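Local atomic coordinates of acyl-CoA dehydrogenase (Thermus thermophilus, PDB entry 2Z1Q), a protein that binds FAD and probably catalyses the oxidation of saturated acyl-CoA thioesters to 2,3-dehydroacyl-CoA, handing the electrons on to an acceptor. Residues 111-116 with 142-147; 354-359 with 399-404; 172-177 with 235-240. All coordinates share one frame; numbering follows the deposited sequence.

In the fold
Contacts 1 and 2 both touch the bound FAD, but at different ends. Contact 1 joins helix 106-117 to strand 144-147 beside the flavin ring, whereas contact 2 packs helix 348-372 against the start of helix 401-407, which meets the adenosine part. Their centres are about 21 Å apart and their nearest atoms about 9 Å, so the cofactor rather than direct touch connects them. Contact 3 lies further out in the beta domain, on the sheet that also carries strand 144-147; its nearest atoms are about 6 Å from contact 1 and about 21 Å from contact 2. It lines no part of the pocket: the Leu235 side chain is about 11 Å from FAD.

Contact 1 (111-116 with 142-147); sequences GAHTSI and WIAAYC. With FAD (flavin-adenine dinucleotide), chain D.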
loop_
_atom_site.group_PDB
_atom_site.type_symbol
_atom_site.label_atom_id
_atom_site.label_comp_id
_atom_site.label_asym_id
_atom_site.label_seq_id
_atom_site.Cartn_x
_atom_site.Cartn_y
_atom_site.Cartn_z
ATOM N N GLY B 111 22.341 2.005 -8.860
ATOM C CA GLY B 111 22.029 0.590 -8.977
ATOM C C GLY B 111 22.069 0.034 -10.387
ATOM O O GLY B 111 22.674 -1.012 -10.632
ATOM N N ALA B 112 21.432 0.715 -11.330
ATOM C CA ALA B 112 21.421 0.221 -12.696
ATOM C C ALA B 112 22.859 0.175 -13.240
ATOM O O ALA B 112 23.274 -0.793 -13.865
ATOM C CB ALA B 112 20.537 1.101 -13.561
ATOM N N HIS B 113 23.619 1.226 -12.979
ATOM C CA HIS B 113 25.009 1.289 -13.430
ATOM C C HIS B 113 25.872 0.125 -12.873
ATOM O O HIS B 113 26.355 -0.704 -13.638
ATOM C CB HIS B 113 25.594 2.631 -13.020
ATOM C CG HIS B 113 27.021 2.816 -13.423
ATOM N ND1 HIS B 113 27.415 2.969 -14.739
ATOM C CD2 HIS B 113 28.153 2.886 -12.678
ATOM C CE1 HIS B 113 28.726 3.124 -14.782
ATOM N NE2 HIS B 113 29.197 3.077 -13.550
ATOM N N THR B 114 26.032 0.057 -11.549
ATOM C CA THR B 114 26.858 -0.993 -10.921
ATOM C C THR B 114 26.402 -2.445 -11.116
ATOM O O THR B 114 27.235 -3.366 -11.090
ATOM C CB THR B 114 27.007 -0.761 -9.385
ATOM O OG1 THR B 114 25.735 -0.901 -8.746
ATOM C CG2 THR B 114 27.556 0.634 -9.101
ATOM N N SER B 115 25.107 -2.674 -11.319
ATOM C CA SER B 115 24.643 -4.040 -11.496
ATOM C C SER B 115 24.436 -4.412 -12.963
ATOM O O SER B 115 25.365 -4.859 -13.630
ATOM C CB SER B 115 23.362 -4.282 -10.684
ATOM O OG SER B 115 22.282 -3.490 -11.151
ATOM N N ILE B 116 23.230 -4.226 -13.481
ATOM C CA ILE B 116 22.973 -4.571 -14.872
ATOM C C ILE B 116 23.873 -3.850 -15.879
ATOM O O ILE B 116 24.128 -4.357 -16.963
ATOM C CB ILE B 116 21.505 -4.307 -15.226
ATOM C CG1 ILE B 116 21.118 -2.883 -14.805
ATOM C CG2 ILE B 116 20.631 -5.353 -14.551
ATOM C CD1 ILE B 116 19.664 -2.510 -15.099
ATOM N N TRP B 142 32.214 6.996 -17.537
ATOM C CA TRP B 142 31.181 6.469 -18.410
ATOM C C TRP B 142 30.058 5.799 -17.619
ATOM O O TRP B 142 30.314 4.979 -16.727
ATOM C CB TRP B 142 31.817 5.501 -19.390
ATOM C CG TRP B 142 32.300 6.173 -20.629
ATOM C CD1 TRP B 142 32.711 7.470 -20.758
ATOM C CD2 TRP B 142 32.391 5.594 -21.928
ATOM N NE1 TRP B 142 33.051 7.735 -22.064
ATOM C CE2 TRP B 142 32.863 6.598 -22.804
ATOM C CE3 TRP B 142 32.114 4.318 -22.442
ATOM C CZ2 TRP B 142 33.063 6.365 -24.164
ATOM C CZ3 TRP B 142 32.310 4.087 -23.789
ATOM C CH2 TRP B 142 32.780 5.105 -24.637
ATOM N N ILE B 143 28.815 6.167 -17.926
ATOM C CA ILE B 143 27.648 5.605 -17.255
ATOM C C ILE B 143 27.072 4.493 -18.117
ATOM O O ILE B 143 26.942 4.649 -19.330
ATOM C CB ILE B 143 26.573 6.689 -17.017
ATOM C CG1 ILE B 143 27.166 7.811 -16.162
ATOM C CG2 ILE B 143 25.359 6.097 -16.301
ATOM C CD1 ILE B 143 26.252 8.988 -15.976
ATOM N N ALA B 144 26.718 3.370 -17.507
ATOM C CA ALA B 144 26.192 2.263 -18.289
ATOM C C ALA B 144 24.673 2.079 -18.152
ATOM O O ALA B 144 24.075 2.490 -17.161
ATOM C CB ALA B 144 26.937 0.969 -17.918
ATOM N N ALA B 145 24.067 1.479 -19.177
ATOM C CA ALA B 145 22.632 1.212 -19.200
ATOM C C ALA B 145 22.415 -0.223 -19.670
ATOM O O ALA B 145 23.246 -0.789 -20.389
ATOM C CB ALA B 145 21.919 2.185 -20.134
ATOM N N TYR B 146 21.283 -0.794 -19.276
ATOM C CA TYR B 146 20.930 -2.173 -19.594
ATOM C C TYR B 146 19.614 -2.164 -20.365
ATOM O O TYR B 146 18.598 -1.694 -19.855
ATOM C CB TYR B 146 20.752 -2.923 -18.277
ATOM C CG TYR B 146 20.609 -4.413 -18.378
ATOM C CD1 TYR B 146 21.699 -5.219 -18.683
ATOM C CD2 TYR B 146 19.393 -5.029 -18.079
ATOM C CE1 TYR B 146 21.586 -6.614 -18.678
ATOM C CE2 TYR B 146 19.267 -6.402 -18.071
ATOM C CZ TYR B 146 20.362 -7.193 -18.367
ATOM O OH TYR B 146 20.224 -8.560 -18.344
ATOM N N CYS B 147 19.631 -2.703 -21.575
ATOM C CA CYS B 147 18.443 -2.703 -22.412
ATOM C C CYS B 147 17.934 -4.093 -22.745
ATOM O O CYS B 147 18.304 -4.686 -23.754
ATOM C CB CYS B 147 18.721 -1.920 -23.696
ATOM S SG CYS B 147 18.866 -0.222 -23.412
HETATM P PA FAD D . 3.522 -6.912 -17.026
HETATM O O1A FAD D . 3.753 -5.615 -16.443
HETATM O O2A FAD D . 3.895 -7.294 -18.532
HETATM O O5B FAD D . 3.404 -8.111 -16.026
HETATM C C5B FAD D . 2.114 -8.105 -15.417
HETATM C C4B FAD D . 2.195 -9.403 -14.646
HETATM O O4B FAD D . 3.362 -10.069 -14.378
HETATM C C3B FAD D . 1.138 -9.736 -13.498
HETATM O O3B FAD D . -0.106 -10.167 -14.062
HETATM C C2B FAD D . 2.042 -10.870 -12.862
HETATM O O2B FAD D . 1.349 -11.901 -12.151
HETATM C C1B FAD D . 2.581 -11.197 -14.225
HETATM N N9A FAD D . 3.218 -12.434 -14.563
HETATM C C8A FAD D . 4.204 -12.489 -15.506
HETATM N N7A FAD D . 4.594 -13.699 -15.675
HETATM C C5A FAD D . 3.907 -14.506 -14.839
HETATM C C6A FAD D . 3.901 -15.910 -14.583
HETATM N N6A FAD D . 4.763 -16.732 -15.279
HETATM N N1A FAD D . 3.038 -16.385 -13.643
HETATM C C2A FAD D . 2.194 -15.591 -12.990
HETATM N N3A FAD D . 2.179 -14.293 -13.222
HETATM C C4A FAD D . 2.985 -13.695 -14.115
HETATM N N1 FAD D . 14.330 -2.750 -17.900
HETATM C C2 FAD D . 15.604 -2.927 -18.312
HETATM O O2 FAD D . 15.834 -3.821 -19.111
HETATM N N3 FAD D . 16.631 -2.144 -17.896
HETATM C C4 FAD D . 16.449 -1.102 -17.014
HETATM O O4 FAD D . 17.366 -0.406 -16.652
HETATM C C4X FAD D . 15.070 -0.839 -16.534
HETATM N N5 FAD D . 14.772 0.173 -15.702
HETATM C C5X FAD D . 13.493 0.416 -15.315
HETATM C C6 FAD D . 13.171 1.540 -14.474
HETATM C C7 FAD D . 11.834 1.794 -14.126
HETATM C C7M FAD D . 11.503 2.996 -13.263
HETATM C C8 FAD D . 10.789 0.930 -14.586
HETATM C C8M FAD D . 9.337 1.173 -14.242
HETATM C C9 FAD D . 11.088 -0.154 -15.381
HETATM C C9A FAD D . 12.434 -0.435 -15.769
HETATM N N10 FAD D . 12.709 -1.529 -16.620
HETATM C C10 FAD D . 14.001 -1.761 -17.044
HETATM C "C1'" FAD D . 11.575 -2.316 -17.032
HETATM C "C2'" FAD D . 11.384 -3.635 -16.268
HETATM O "O2'" FAD D . 12.458 -4.530 -16.514
HETATM C "C3'" FAD D . 10.080 -4.106 -16.828
HETATM O "O3'" FAD D . 9.076 -3.112 -16.474
HETATM C "C4'" FAD D . 9.584 -5.421 -16.294
HETATM O "O4'" FAD D . 10.452 -6.520 -16.583
HETATM C "C5'" FAD D . 8.262 -5.510 -16.967
HETATM O "O5'" FAD D . 7.531 -6.579 -16.631
HETATM P P FAD D . 6.142 -6.131 -17.295
HETATM O O1P FAD D . 5.828 -4.770 -16.785
HETATM O O2P FAD D . 6.265 -6.079 -18.918
HETATM O O3P FAD D . 5.091 -7.250 -16.738
#
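His113 meets the backbone of Ala144 edge-on: Ala144 N donates a hydrogen bond to His113 ND1 at 2.9 Å, and the N lies almost in the plane of the imidazole. CG stands anti to the backbone N, which swings the ring off the helix so that its ND1 edge meets the chain at Ala144. CE1 comes within 3.1 Å of Trp142 O. On the far corner of the ring NE2 is hydrogen-bonded to Leu137 O, consistent with a neutral imidazole that accepts at ND1 and carries its proton at NE2. Histidine suits the place because one flat group serves both a donor and an acceptor of the backbone and is fixed in rotation by the pair.

The contact joins the helical N-terminal domain of the acyl-CoA dehydrogenase fold to the first strand of its beta domain, with the flavin at the seam. Here Ile116, at the end of a wider pi-type turn, lies over one face of the Tyr146 ring in a CH-pi contact, its CB 3.6 Å from the ring centroid and 26° off the normal. CG1 of Ile116 sits between the backbone N and the carbonyl carbon (chi1 51°), the crowded position, and from there CD1 extends past Tyr146 CB, 3.4 Å away, to within 3.5 Å of FAD O4. The isoleucine runs roughly perpendicular to the tyrosine side chain, with CB over the CG side of the ring and Ile116 CG2 near Tyr146 CD2 and CE2. The phenol also meets the Phe194 ring at a steep angle and touches Ala256 and Val259 of helix 252-288. The backbone of Tyr146 serves the cofactor: FAD N3 donates to Tyr146 O at 2.8 Å, with a bent N-H...O angle of 134°.

Contact 2 (354-359 with 399-404); sequences IKVLGS and GTNEIN. With FAD (flavin-adenine dinucleotide), chain D.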
loop_
_atom_site.group_PDB
_atom_site.type_symbol
_atom_site.label_atom_id
_atom_site.label_comp_id
_atom_site.label_asym_id
_atom_site.label_seq_id
_atom_site.Cartn_x
_atom_site.Cartn_y
_atom_site.Cartn_z
ATOM N N ILE B 354 14.945 -12.566 0.002
ATOM C CA ILE B 354 15.178 -11.247 0.572
ATOM C C ILE B 354 14.698 -10.139 -0.365
ATOM O O ILE B 354 14.426 -9.027 0.080
ATOM C CB ILE B 354 16.678 -11.026 0.924
ATOM C CG1 ILE B 354 17.538 -11.240 -0.314
ATOM C CG2 ILE B 354 17.110 -11.973 2.051
ATOM C CD1 ILE B 354 19.013 -11.136 -0.035
ATOM N N LYS B 355 14.578 -10.440 -1.657
ATOM C CA LYS B 355 14.095 -9.454 -2.627
ATOM C C LYS B 355 12.600 -9.202 -2.367
ATOM O O LYS B 355 12.146 -8.059 -2.316
ATOM C CB LYS B 355 14.348 -9.962 -4.061
ATOM C CG LYS B 355 13.344 -9.485 -5.114
ATOM C CD LYS B 355 13.424 -8.008 -5.350
ATOM C CE LYS B 355 12.037 -7.372 -5.558
ATOM N NZ LYS B 355 11.290 -7.841 -6.755
ATOM N N VAL B 356 11.849 -10.276 -2.165
ATOM C CA VAL B 356 10.419 -10.199 -1.884
ATOM C C VAL B 356 10.185 -9.656 -0.481
ATOM O O VAL B 356 9.330 -8.798 -0.279
ATOM C CB VAL B 356 9.760 -11.584 -1.970
ATOM C CG1 VAL B 356 8.259 -11.467 -1.702
ATOM C CG2 VAL B 356 10.022 -12.192 -3.328
ATOM N N LEU B 357 10.960 -10.155 0.480
ATOM C CA LEU B 357 10.836 -9.741 1.875
ATOM C C LEU B 357 11.141 -8.254 2.039
ATOM O O LEU B 357 10.391 -7.516 2.683
ATOM C CB LEU B 357 11.820 -10.522 2.733
ATOM C CG LEU B 357 11.492 -10.905 4.175
ATOM C CD1 LEU B 357 12.822 -10.923 4.909
ATOM C CD2 LEU B 357 10.521 -9.958 4.855
ATOM N N GLY B 358 12.256 -7.821 1.458
ATOM C CA GLY B 358 12.642 -6.430 1.587
ATOM C C GLY B 358 11.616 -5.468 1.040
ATOM O O GLY B 358 11.126 -4.592 1.748
ATOM N N SER B 359 11.284 -5.634 -0.231
ATOM C CA SER B 359 10.318 -4.742 -0.847
ATOM C C SER B 359 8.987 -4.719 -0.096
ATOM O O SER B 359 8.415 -3.651 0.078
ATOM C CB SER B 359 10.112 -5.119 -2.325
ATOM O OG SER B 359 9.908 -6.511 -2.496
ATOM N N GLY B 399 12.393 -8.593 -11.289
ATOM C CA GLY B 399 11.381 -9.626 -11.372
ATOM C C GLY B 399 10.300 -9.229 -10.383
ATOM O O GLY B 399 10.609 -8.810 -9.259
ATOM N N THR B 400 9.038 -9.332 -10.802
ATOM C CA THR B 400 7.923 -8.983 -9.937
ATOM C C THR B 400 7.933 -9.996 -8.794
ATOM O O THR B 400 8.544 -11.064 -8.914
ATOM C CB THR B 400 6.573 -9.110 -10.672
ATOM O OG1 THR B 400 6.312 -10.491 -10.949
ATOM C CG2 THR B 400 6.592 -8.344 -11.975
ATOM N N ASN B 401 7.244 -9.675 -7.702
ATOM C CA ASN B 401 7.199 -10.593 -6.577
ATOM C C ASN B 401 6.457 -11.882 -6.923
ATOM O O ASN B 401 6.674 -12.911 -6.284
ATOM C CB ASN B 401 6.596 -9.897 -5.361
ATOM C CG ASN B 401 7.578 -8.936 -4.719
ATOM O OD1 ASN B 401 8.732 -8.849 -5.147
ATOM N ND2 ASN B 401 7.142 -8.225 -3.696
ATOM N N GLU B 402 5.588 -11.822 -7.936
ATOM C CA GLU B 402 4.867 -13.011 -8.394
ATOM C C GLU B 402 5.915 -13.957 -8.999
ATOM O O GLU B 402 6.006 -15.123 -8.618
ATOM C CB GLU B 402 3.823 -12.654 -9.466
ATOM C CG GLU B 402 2.596 -11.884 -8.957
ATOM C CD GLU B 402 2.917 -10.484 -8.487
ATOM O OE1 GLU B 402 3.395 -9.670 -9.304
ATOM O OE2 GLU B 402 2.696 -10.194 -7.296
ATOM N N ILE B 403 6.717 -13.433 -9.928
ATOM C CA ILE B 403 7.774 -14.221 -10.577
ATOM C C ILE B 403 8.752 -14.809 -9.551
ATOM O O ILE B 403 9.133 -15.975 -9.645
ATOM C CB ILE B 403 8.560 -13.369 -11.630
ATOM C CG1 ILE B 403 8.104 -13.735 -13.041
ATOM C CG2 ILE B 403 10.059 -13.617 -11.537
ATOM C CD1 ILE B 403 6.670 -13.464 -13.292
ATOM N N ASN B 404 9.142 -14.010 -8.568
ATOM C CA ASN B 404 10.058 -14.493 -7.539
ATOM C C ASN B 404 9.407 -15.558 -6.663
ATOM O O ASN B 404 10.059 -16.530 -6.281
ATOM C CB ASN B 404 10.554 -13.326 -6.690
ATOM C CG ASN B 404 11.691 -12.585 -7.353
ATOM O OD1 ASN B 404 12.804 -13.107 -7.449
ATOM N ND2 ASN B 404 11.420 -11.367 -7.830
HETATM P PA FAD D . 3.522 -6.912 -17.026
HETATM O O1A FAD D . 3.753 -5.615 -16.443
HETATM O O2A FAD D . 3.895 -7.294 -18.532
HETATM O O5B FAD D . 3.404 -8.111 -16.026
HETATM C C5B FAD D . 2.114 -8.105 -15.417
HETATM C C4B FAD D . 2.195 -9.403 -14.646
HETATM O O4B FAD D . 3.362 -10.069 -14.378
HETATM C C3B FAD D . 1.138 -9.736 -13.498
HETATM O O3B FAD D . -0.106 -10.167 -14.062
HETATM C C2B FAD D . 2.042 -10.870 -12.862
HETATM O O2B FAD D . 1.349 -11.901 -12.151
HETATM C C1B FAD D . 2.581 -11.197 -14.225
HETATM N N9A FAD D . 3.218 -12.434 -14.563
HETATM C C8A FAD D . 4.204 -12.489 -15.506
HETATM N N7A FAD D . 4.594 -13.699 -15.675
HETATM C C5A FAD D . 3.907 -14.506 -14.839
HETATM C C6A FAD D . 3.901 -15.910 -14.583
HETATM N N6A FAD D . 4.763 -16.732 -15.279
HETATM N N1A FAD D . 3.038 -16.385 -13.643
HETATM C C2A FAD D . 2.194 -15.591 -12.990
HETATM N N3A FAD D . 2.179 -14.293 -13.222
HETATM C C4A FAD D . 2.985 -13.695 -14.115
HETATM N N1 FAD D . 14.330 -2.750 -17.900
HETATM C C2 FAD D . 15.604 -2.927 -18.312
HETATM O O2 FAD D . 15.834 -3.821 -19.111
HETATM N N3 FAD D . 16.631 -2.144 -17.896
HETATM C C4 FAD D . 16.449 -1.102 -17.014
HETATM O O4 FAD D . 17.366 -0.406 -16.652
HETATM C C4X FAD D . 15.070 -0.839 -16.534
HETATM N N5 FAD D . 14.772 0.173 -15.702
HETATM C C5X FAD D . 13.493 0.416 -15.315
HETATM C C6 FAD D . 13.171 1.540 -14.474
HETATM C C7 FAD D . 11.834 1.794 -14.126
HETATM C C7M FAD D . 11.503 2.996 -13.263
HETATM C C8 FAD D . 10.789 0.930 -14.586
HETATM C C8M FAD D . 9.337 1.173 -14.242
HETATM C C9 FAD D . 11.088 -0.154 -15.381
HETATM C C9A FAD D . 12.434 -0.435 -15.769
HETATM N N10 FAD D . 12.709 -1.529 -16.620
HETATM C C10 FAD D . 14.001 -1.761 -17.044
HETATM C "C1'" FAD D . 11.575 -2.316 -17.032
HETATM C "C2'" FAD D . 11.384 -3.635 -16.268
HETATM O "O2'" FAD D . 12.458 -4.530 -16.514
HETATM C "C3'" FAD D . 10.080 -4.106 -16.828
HETATM O "O3'" FAD D . 9.076 -3.112 -16.474
HETATM C "C4'" FAD D . 9.584 -5.421 -16.294
HETATM O "O4'" FAD D . 10.452 -6.520 -16.583
HETATM C "C5'" FAD D . 8.262 -5.510 -16.967
HETATM O "O5'" FAD D . 7.531 -6.579 -16.631
HETATM P P FAD D . 6.142 -6.131 -17.295
HETATM O O1P FAD D . 5.828 -4.770 -16.785
HETATM O O2P FAD D . 6.265 -6.079 -18.918
HETATM O O3P FAD D . 5.091 -7.250 -16.738
#
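Lys355 NZ is gripped by Asn401 OD1 at 3.2 Å and by the backbone carbonyl of Phe397, and it lies 2.8 Å from Gly399 O as well. The amino group thus bridges oxygens of the turn that leads into helix 401-407, in the C-terminal helical domain. Thr400 is the N-cap of that helix, its OG1 accepting from Ile403 N in a nearly straight bond of 174°. The lysine chain folds back on itself (chi2 67°), bringing NZ to these oxygens, and NZ meets Asn401 OD1 nearly along the C=O axis. Asparagine fits because its amide has two different ends: ND2, beside OD1, gives a weak bond to Ser359 OG (3.5 Å), while Ser359 OG itself donates to Lys355 O at 2.7 Å. An alanine in place of Asn401 would probably leave Lys355 NZ short of one acceptor and Ser359 OG without its weak donor, and open a gap beside Val356 CG1. Val356 supplies the apolar part, CG2 lying 3.6 Å from Asn404 CB. Asn404 ND2 donates to Thr400 O from above the carbonyl plane and also to Glu398 O, while its OD1 pairs with Ser352 OG. The carboxylate of Glu402 forms a salt bridge to Lys305 of the second subunit. Beside it, Ile403 CD1 reaches to 3.2 Å from N7A of the FAD adenine.

Contact 3 (172-177 with 235-240); sequences HYILNG and LEDVKV
Leu175 and Leu235 run alongside each other in the same direction, and Leu175 CB meets Leu235 CD2 at 3.5 Å, a tight carbon contact. Val238 touches the same CB, and Val240 CG2 packs 4.1 Å from Leu175 CD1, so Leu175 has aliphatic neighbours in Leu235, Val238 and Val240. Branched residues without polar ends suit this buried face, where Val207 of strand 201-208 covers Val238 and Val240. The backbones form an antiparallel pair in the sheet of the beta domain: Leu175 with Val238 and Tyr173 with Val240 are hydrogen-bonded pairs, and Ile174 with Lys239 a non-hydrogen-bonded one between them. Between Leu175 and Gly177 the register slips by one at a G1 beta bulge, where Asp237 and Val238 both face Leu175. Asp237 takes up the left-handed helical region (phi 50°, psi 63°), which aspartate tolerates better than most residues. Gly177, at backbone angles that would jam a CB against the preceding carbonyl, pairs with Leu235 beyond the bulge. Asn176 clasps the bulge from the side, its OD1 accepting from Asp237 N at 2.6 Å, the donor above the amide carbonyl plane, and its ND2 giving to Asp237 OD1 at 3.2 Å. Because both ends of the amide are bonded to Asp237, its rotation is probably fixed; the amide and carboxylate planes stand 90° apart. At the other end Lys239, its chain folded, reaches across to His172 on the neighbouring strand, CE 3.5 Å from His172 CG and NZ over one face of the imidazole, 4.6 Å from ND1.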
loop_
_atom_site.group_PDB
_atom_site.type_symbol
_atom_site.label_atom_id
_atom_site.label_comp_id
_atom_site.label_asym_id
_atom_site.label_seq_id
_atom_site.Cartn_x
_atom_site.Cartn_y
_atom_site.Cartn_z
ATOM N N HIS B 172 30.032 -6.001 -39.259
ATOM C CA HIS B 172 29.066 -5.367 -38.366
ATOM C C HIS B 172 27.744 -6.127 -38.253
ATOM O O HIS B 172 27.426 -6.980 -39.079
ATOM C CB HIS B 172 28.768 -3.939 -38.832
ATOM C CG HIS B 172 29.978 -3.060 -38.917
ATOM N ND1 HIS B 172 30.966 -3.242 -39.864
ATOM C CD2 HIS B 172 30.361 -1.997 -38.171
ATOM C CE1 HIS B 172 31.905 -2.329 -39.694
ATOM N NE2 HIS B 172 31.562 -1.561 -38.675
ATOM N N TYR B 173 26.988 -5.806 -37.208
ATOM C CA TYR B 173 25.674 -6.394 -36.970
ATOM C C TYR B 173 24.685 -5.232 -37.017
ATOM O O TYR B 173 24.952 -4.165 -36.468
ATOM C CB TYR B 173 25.618 -7.071 -35.595
ATOM C CG TYR B 173 25.956 -8.550 -35.613
ATOM C CD1 TYR B 173 25.188 -9.451 -36.346
ATOM C CD2 TYR B 173 27.044 -9.048 -34.891
ATOM C CE1 TYR B 173 25.487 -10.808 -36.365
ATOM C CE2 TYR B 173 27.353 -10.408 -34.904
ATOM C CZ TYR B 173 26.568 -11.280 -35.643
ATOM O OH TYR B 173 26.855 -12.628 -35.660
ATOM N N ILE B 174 23.559 -5.426 -37.695
ATOM C CA ILE B 174 22.556 -4.369 -37.799
ATOM C C ILE B 174 21.423 -4.633 -36.819
ATOM O O ILE B 174 20.749 -5.672 -36.890
ATOM C CB ILE B 174 21.966 -4.284 -39.216
ATOM C CG1 ILE B 174 23.091 -4.264 -40.249
ATOM C CG2 ILE B 174 21.111 -3.025 -39.340
ATOM C CD1 ILE B 174 22.603 -4.303 -41.676
ATOM N N LEU B 175 21.211 -3.688 -35.910
ATOM C CA LEU B 175 20.176 -3.829 -34.894
ATOM C C LEU B 175 18.923 -3.001 -35.140
ATOM O O LEU B 175 18.988 -1.808 -35.457
ATOM C CB LEU B 175 20.738 -3.481 -33.506
ATOM C CG LEU B 175 21.783 -4.398 -32.866
ATOM C CD1 LEU B 175 21.921 -4.054 -31.390
ATOM C CD2 LEU B 175 21.359 -5.845 -33.018
ATOM N N ASN B 176 17.778 -3.653 -34.972
ATOM C CA ASN B 176 16.484 -3.012 -35.143
ATOM C C ASN B 176 15.508 -3.476 -34.062
ATOM O O ASN B 176 15.310 -4.678 -33.850
ATOM C CB ASN B 176 15.930 -3.321 -36.541
ATOM C CG ASN B 176 16.600 -2.495 -37.629
ATOM O OD1 ASN B 176 16.400 -1.280 -37.712
ATOM N ND2 ASN B 176 17.417 -3.148 -38.455
ATOM N N GLY B 177 14.898 -2.523 -33.371
ATOM C CA GLY B 177 13.949 -2.882 -32.332
ATOM C C GLY B 177 13.693 -1.745 -31.371
ATOM O O GLY B 177 14.234 -0.643 -31.535
ATOM N N LEU B 235 16.102 1.499 -31.836
ATOM C CA LEU B 235 17.213 1.115 -32.700
ATOM C C LEU B 235 16.763 0.995 -34.145
ATOM O O LEU B 235 16.027 0.079 -34.497
ATOM C CB LEU B 235 17.825 -0.218 -32.277
ATOM C CG LEU B 235 18.500 -0.304 -30.915
ATOM C CD1 LEU B 235 17.476 -0.600 -29.825
ATOM C CD2 LEU B 235 19.527 -1.411 -30.987
ATOM N N GLU B 236 17.213 1.932 -34.971
ATOM C CA GLU B 236 16.876 1.939 -36.392
ATOM C C GLU B 236 18.161 1.707 -37.174
ATOM O O GLU B 236 18.970 2.616 -37.324
ATOM C CB GLU B 236 16.258 3.282 -36.789
ATOM C CG GLU B 236 14.970 3.623 -36.045
ATOM C CD GLU B 236 14.465 5.032 -36.332
ATOM O OE1 GLU B 236 13.521 5.471 -35.644
ATOM O OE2 GLU B 236 15.003 5.701 -37.245
ATOM N N ASP B 237 18.346 0.484 -37.661
ATOM C CA ASP B 237 19.538 0.108 -38.415
ATOM C C ASP B 237 20.824 0.511 -37.685
ATOM O O ASP B 237 21.603 1.321 -38.189
ATOM C CB ASP B 237 19.516 0.743 -39.813
ATOM C CG ASP B 237 18.376 0.224 -40.675
ATOM O OD1 ASP B 237 18.149 -1.002 -40.692
ATOM O OD2 ASP B 237 17.713 1.045 -41.343
ATOM N N VAL B 238 21.048 -0.055 -36.500
ATOM C CA VAL B 238 22.245 0.255 -35.720
ATOM C C VAL B 238 23.405 -0.688 -36.062
ATOM O O VAL B 238 23.275 -1.911 -35.961
ATOM C CB VAL B 238 21.969 0.176 -34.191
ATOM C CG1 VAL B 238 23.264 0.296 -33.417
ATOM C CG2 VAL B 238 21.012 1.286 -33.768
ATOM N N LYS B 239 24.527 -0.100 -36.479
ATOM C CA LYS B 239 25.725 -0.852 -36.840
ATOM C C LYS B 239 26.541 -1.156 -35.593
ATOM O O LYS B 239 26.965 -0.253 -34.875
ATOM C CB LYS B 239 26.592 -0.048 -37.817
ATOM C CG LYS B 239 25.961 0.203 -39.177
ATOM C CD LYS B 239 26.117 -0.991 -40.103
ATOM C CE LYS B 239 27.559 -1.156 -40.551
ATOM N NZ LYS B 239 28.038 0.059 -41.274
ATOM N N VAL B 240 26.761 -2.440 -35.346
ATOM C CA VAL B 240 27.523 -2.873 -34.189
ATOM C C VAL B 240 28.636 -3.826 -34.617
ATOM O O VAL B 240 28.378 -4.888 -35.189
ATOM C CB VAL B 240 26.606 -3.568 -33.160
ATOM C CG1 VAL B 240 27.411 -4.035 -31.974
ATOM C CG2 VAL B 240 25.524 -2.600 -32.693
#